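Side-chain contacts in ForH (Streptomyces kaniharaensis, PDB 6NKO), which probably acts in formycin A biosynthesis, being related to the AICAR transformylase/IMP cyclohydrolase bienzyme of de novo purine synthesis: residues P74-G78 / G79-T83; P127-P131 / A132-E136. All blocks are in the same frame, centred on the assembly; numbering follows the deposited sequence.

Overall arrangement
Both interactions are local turns on the surface of the MGS-like region, in loops that follow strands of the parallel sheet, and their centres lie 23 Å apart. Interaction 1 belongs to the loop between strand 65-66 and helix 86-93; interaction 2 belongs to the loop between strand 114-117 and helix 141-151, which reaches farther from the chain centre and lies against helix 184-212. No touching residue of interaction 1 is buried; its polar part is an arginine bonded to a carbonyl oxygen, beside a loose leucine-valine contact. Interaction 2 includes one buried side chain, Phe134, and relies on backbone bonds and ring packing. A salt bridge between Arg80 NH2 and Glu136 OE1 joins the two loops.

Interaction 1 (P74-G78 / G79-T83); sequences PTLLG and GRVKT
Leu77 and Arg80 meet across a glycine pair in the loop between strand 65-66 and helix 86-93 of the MGS-like domain, where the chain enters a type I beta turn from Gly79 to Lys82. The sequence GGRVKT recalls the signature of IMP cyclohydrolases, so this loop probably corresponds to part of their nucleotide site. The close-packed part centres on Leu77 O. Arg80 passes alongside this oxygen: its CG lies beside its own backbone N (chi1 -80°) and the chain runs extended to NE, placing CB, CG and CD each 3.5 Å from Leu77 O. A turn at the last torsion (chi4 63°) then brings the guanidinium back, with NH1 donating to Leu77 O over 3.0 Å from a position tilted out of the carbonyl plane; Arg80 N adds a weak bond of 3.4 Å to the same oxygen. At the guanidinium edge, Gly78 CA lies in plane, 3.7 Å from NH1. Gly78 and Gly79 both have positive phi, and at Gly79 a side chain would be jammed against Gly78 O. NH2 of Arg80 turns to another loop and forms a salt bridge with Glu136.

The apolar side is looser, with Leu76 and Leu77 exposed and Val81 partly sheltered by Val73. Leu77 CD1 passes obliquely by Val81 CG2 at 4.1 Å, and Leu76 comes nearest with its CB, 4.3 Å from Val81 CG2. Within the turn, the Lys82 chain curls back over its own backbone; its NZ makes a salt bridge with Glu51 and donates to Gly79 O at 2.8 Å.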
loop_
_atom_site.group_PDB
_atom_site.type_symbol
_atom_site.label_atom_id
_atom_site.label_comp_id
_atom_site.label_asym_id
_atom_site.label_seq_id
_atom_site.Cartn_x
_atom_site.Cartn_y
_atom_site.Cartn_z
ATOM N N PRO A 74 -14.982 -7.700 -0.207
ATOM C CA PRO A 74 -15.734 -6.445 -0.023
ATOM C C PRO A 74 -16.994 -6.665 0.781
ATOM O O PRO A 74 -17.591 -7.735 0.659
ATOM C CB PRO A 74 -16.113 -6.047 -1.455
ATOM C CG PRO A 74 -15.361 -7.013 -2.327
ATOM C CD PRO A 74 -15.217 -8.253 -1.550
ATOM N N THR A 75 -17.429 -5.667 1.545
ATOM C CA THR A 75 -18.638 -5.637 2.374
ATOM C C THR A 75 -18.587 -6.647 3.525
ATOM O O THR A 75 -19.502 -6.643 4.341
ATOM C CB THR A 75 -19.941 -5.846 1.569
ATOM O OG1 THR A 75 -21.026 -5.226 2.264
ATOM C CG2 THR A 75 -20.283 -7.321 1.408
ATOM N N LEU A 76 -17.548 -7.482 3.647
ATOM C CA LEU A 76 -17.611 -8.577 4.617
ATOM C C LEU A 76 -17.759 -8.062 6.044
ATOM O O LEU A 76 -18.694 -8.441 6.753
ATOM C CB LEU A 76 -16.390 -9.486 4.499
ATOM C CG LEU A 76 -16.570 -10.985 4.817
ATOM C CD1 LEU A 76 -15.420 -11.848 4.292
ATOM C CD2 LEU A 76 -16.796 -11.278 6.319
ATOM N N LEU A 77 -16.847 -7.204 6.485
ATOM C CA LEU A 77 -16.903 -6.642 7.825
ATOM C C LEU A 77 -16.768 -5.122 7.714
ATOM O O LEU A 77 -15.943 -4.491 8.364
ATOM C CB LEU A 77 -15.815 -7.246 8.714
ATOM C CG LEU A 77 -15.883 -8.763 8.918
ATOM C CD1 LEU A 77 -14.584 -9.314 9.500
ATOM C CD2 LEU A 77 -17.072 -9.198 9.779
ATOM N N GLY A 78 -17.611 -4.521 6.876
ATOM C CA GLY A 78 -17.408 -3.143 6.470
ATOM C C GLY A 78 -16.139 -2.921 5.681
ATOM O O GLY A 78 -15.667 -1.785 5.585
ATOM N N GLY A 79 -15.567 -3.985 5.121
ATOM C CA GLY A 79 -14.335 -3.876 4.366
ATOM C C GLY A 79 -13.070 -3.923 5.188
ATOM O O GLY A 79 -12.005 -3.551 4.686
ATOM N N ARG A 80 -13.145 -4.382 6.438
ATOM C CA ARG A 80 -11.990 -4.373 7.328
ATOM C C ARG A 80 -10.996 -5.490 7.042
ATOM O O ARG A 80 -9.903 -5.484 7.619
ATOM C CB ARG A 80 -12.460 -4.448 8.783
ATOM C CG ARG A 80 -12.921 -3.108 9.322
ATOM C CD ARG A 80 -13.601 -3.227 10.676
ATOM N NE ARG A 80 -14.130 -1.941 11.136
ATOM C CZ ARG A 80 -15.085 -1.242 10.525
ATOM N NH1 ARG A 80 -15.664 -1.700 9.421
ATOM N NH2 ARG A 80 -15.478 -0.081 11.031
ATOM N N VAL A 81 -11.337 -6.435 6.172
ATOM C CA VAL A 81 -10.433 -7.507 5.783
ATOM C C VAL A 81 -10.188 -7.501 4.271
ATOM O O VAL A 81 -9.664 -8.464 3.722
ATOM C CB VAL A 81 -10.960 -8.873 6.271
ATOM C CG1 VAL A 81 -10.699 -9.045 7.752
ATOM C CG2 VAL A 81 -12.448 -8.980 6.057
ATOM N N LYS A 82 -10.544 -6.403 3.599
ATOM C CA LYS A 82 -10.604 -6.384 2.140
ATOM C C LYS A 82 -9.248 -6.604 1.477
ATOM O O LYS A 82 -9.207 -7.025 0.318
ATOM C CB LYS A 82 -11.216 -5.066 1.662
ATOM C CG LYS A 82 -10.253 -3.897 1.615
ATOM C CD LYS A 82 -10.788 -2.803 0.710
ATOM C CE LYS A 82 -12.106 -2.258 1.231
ATOM N NZ LYS A 82 -11.956 -1.670 2.591
ATOM N N THR A 83 -8.141 -6.332 2.163
ATOM C CA THR A 83 -6.825 -6.662 1.634
ATOM C C THR A 83 -6.187 -7.834 2.362
ATOM O O THR A 83 -5.051 -8.204 2.045
ATOM C CB THR A 83 -5.895 -5.442 1.693
ATOM O OG1 THR A 83 -5.893 -4.901 3.019
ATOM C CG2 THR A 83 -6.354 -4.375 0.706
#

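Interaction 2 (P127-P131 / A132-E136); sequences PGLDP and AGFRE
Phe134 carries its ring between its own backbone N and carbonyl carbon (chi1 72°), which swings it back over Pro131, while Leu129, with CG opposite its backbone N (chi1 178°), sends a methyl toward the same ring. Phe134 CE2 comes to 3.4 Å from Pro131 CA, a close fit, and Pro131 O lies over one ring face, 3.6 Å from CD2. Leu129 CD2 approaches obliquely, 3.9 Å from CE2, and the pyrrolidine CB of Pro131 adds a more distant apolar touch.

The backbone beneath is a short 3-10 turn running through Pro131, Ala132 and Gly133, in the loop that links strand 114-117 to helix 141-151. Gly133 N bonds to Asp130 O at 3.2 Å, the i to i+3 link of such a turn, although the donor stands well above the carbonyl plane. Pro131 O takes two N-H groups: a weak bond from Phe134 N, and a firmer one of 3.0 Å from Arg135 N, which approaches almost in line with the C=O bond (175°). Arg135 CB crowds the same oxygen at 3.2 Å. On the exposed flank, Asp130 OD2 lies 3.7 Å from Ala132 CB.

Beyond the turn, helix 184-212 covers the aromatic side: Leu208 and Ser212 touch Phe134, and Phe209 meets its ring edge-to-face. An alanine in place of Phe134 is likely to open a gap between Pro131 and this helix, leaving Leu129 CD2 and the Phe209 ring without their aromatic partner. Leu129 also ties the loop to that helix through its backbone, its O being hydrogen-bonded to Ser212 OG.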
loop_
_atom_site.group_PDB
_atom_site.type_symbol
_atom_site.label_atom_id
_atom_site.label_comp_id
_atom_site.label_asym_id
_atom_site.label_seq_id
_atom_site.Cartn_x
_atom_site.Cartn_y
_atom_site.Cartn_z
ATOM N N PRO A 127 -4.200 14.324 28.059
ATOM C CA PRO A 127 -4.711 13.489 29.154
ATOM C C PRO A 127 -6.215 13.282 29.045
ATOM O O PRO A 127 -6.970 14.209 28.745
ATOM C CB PRO A 127 -4.340 14.285 30.410
ATOM C CG PRO A 127 -3.184 15.131 29.991
ATOM C CD PRO A 127 -3.443 15.485 28.556
ATOM N N GLY A 128 -6.643 12.046 29.290
ATOM C CA GLY A 128 -8.042 11.699 29.132
ATOM C C GLY A 128 -8.493 11.631 27.692
ATOM O O GLY A 128 -9.681 11.826 27.413
ATOM N N LEU A 129 -7.573 11.354 26.770
ATOM C CA LEU A 129 -7.893 11.335 25.348
ATOM C C LEU A 129 -8.949 10.281 25.037
ATOM O O LEU A 129 -8.784 9.101 25.360
ATOM C CB LEU A 129 -6.626 11.064 24.538
ATOM C CG LEU A 129 -6.761 10.958 23.020
ATOM C CD1 LEU A 129 -7.215 12.284 22.435
ATOM C CD2 LEU A 129 -5.439 10.520 22.411
ATOM N N ASP A 130 -10.034 10.714 24.413
ATOM C CA ASP A 130 -11.085 9.796 23.984
ATOM C C ASP A 130 -10.572 8.944 22.829
ATOM O O ASP A 130 -10.136 9.498 21.811
ATOM C CB ASP A 130 -12.328 10.581 23.567
ATOM C CG ASP A 130 -13.523 9.687 23.280
ATOM O OD1 ASP A 130 -13.474 8.485 23.611
ATOM O OD2 ASP A 130 -14.522 10.194 22.726
ATOM N N PRO A 131 -10.587 7.612 22.941
ATOM C CA PRO A 131 -10.088 6.774 21.837
ATOM C C PRO A 131 -10.816 6.979 20.518
ATOM O O PRO A 131 -10.257 6.641 19.467
ATOM C CB PRO A 131 -10.286 5.346 22.366
ATOM C CG PRO A 131 -10.243 5.487 23.845
ATOM C CD PRO A 131 -10.862 6.823 24.155
ATOM N N ALA A 132 -12.036 7.520 20.533
ATOM C CA ALA A 132 -12.780 7.715 19.294
ATOM C C ALA A 132 -12.085 8.677 18.340
ATOM O O ALA A 132 -12.318 8.608 17.128
ATOM C CB ALA A 132 -14.191 8.219 19.600
ATOM N N GLY A 133 -11.238 9.564 18.851
ATOM C CA GLY A 133 -10.583 10.554 18.025
ATOM C C GLY A 133 -9.403 10.079 17.208
ATOM O O GLY A 133 -8.786 10.895 16.517
ATOM N N PHE A 134 -9.061 8.790 17.253
ATOM C CA PHE A 134 -7.894 8.317 16.516
ATOM C C PHE A 134 -7.982 6.841 16.146
ATOM O O PHE A 134 -7.349 6.405 15.179
ATOM C CB PHE A 134 -6.616 8.567 17.328
ATOM C CG PHE A 134 -6.457 7.658 18.522
ATOM C CD1 PHE A 134 -5.774 6.455 18.414
ATOM C CD2 PHE A 134 -6.974 8.016 19.756
ATOM C CE1 PHE A 134 -5.625 5.620 19.507
ATOM C CE2 PHE A 134 -6.821 7.186 20.855
ATOM C CZ PHE A 134 -6.148 5.986 20.728
ATOM N N ARG A 135 -8.762 6.064 16.901
ATOM C CA ARG A 135 -8.628 4.610 16.848
ATOM C C ARG A 135 -9.059 4.044 15.500
ATOM O O ARG A 135 -8.318 3.271 14.881
ATOM C CB ARG A 135 -9.424 3.964 17.982
ATOM C CG ARG A 135 -9.361 2.442 17.983
ATOM C CD ARG A 135 -10.588 1.840 17.319
ATOM N NE ARG A 135 -11.794 2.151 18.072
ATOM C CZ ARG A 135 -12.110 1.587 19.231
ATOM N NH1 ARG A 135 -11.321 0.663 19.759
ATOM N NH2 ARG A 135 -13.223 1.937 19.858
ATOM N N GLU A 136 -10.266 4.379 15.038
ATOM C CA GLU A 136 -10.717 3.783 13.784
ATOM C C GLU A 136 -9.971 4.329 12.575
ATOM O O GLU A 136 -10.089 3.757 11.487
ATOM C CB GLU A 136 -12.225 3.971 13.603
ATOM C CG GLU A 136 -13.022 2.675 13.797
ATOM C CD GLU A 136 -12.993 1.770 12.572
ATOM O OE1 GLU A 136 -13.384 0.588 12.692
ATOM O OE2 GLU A 136 -12.583 2.241 11.490
#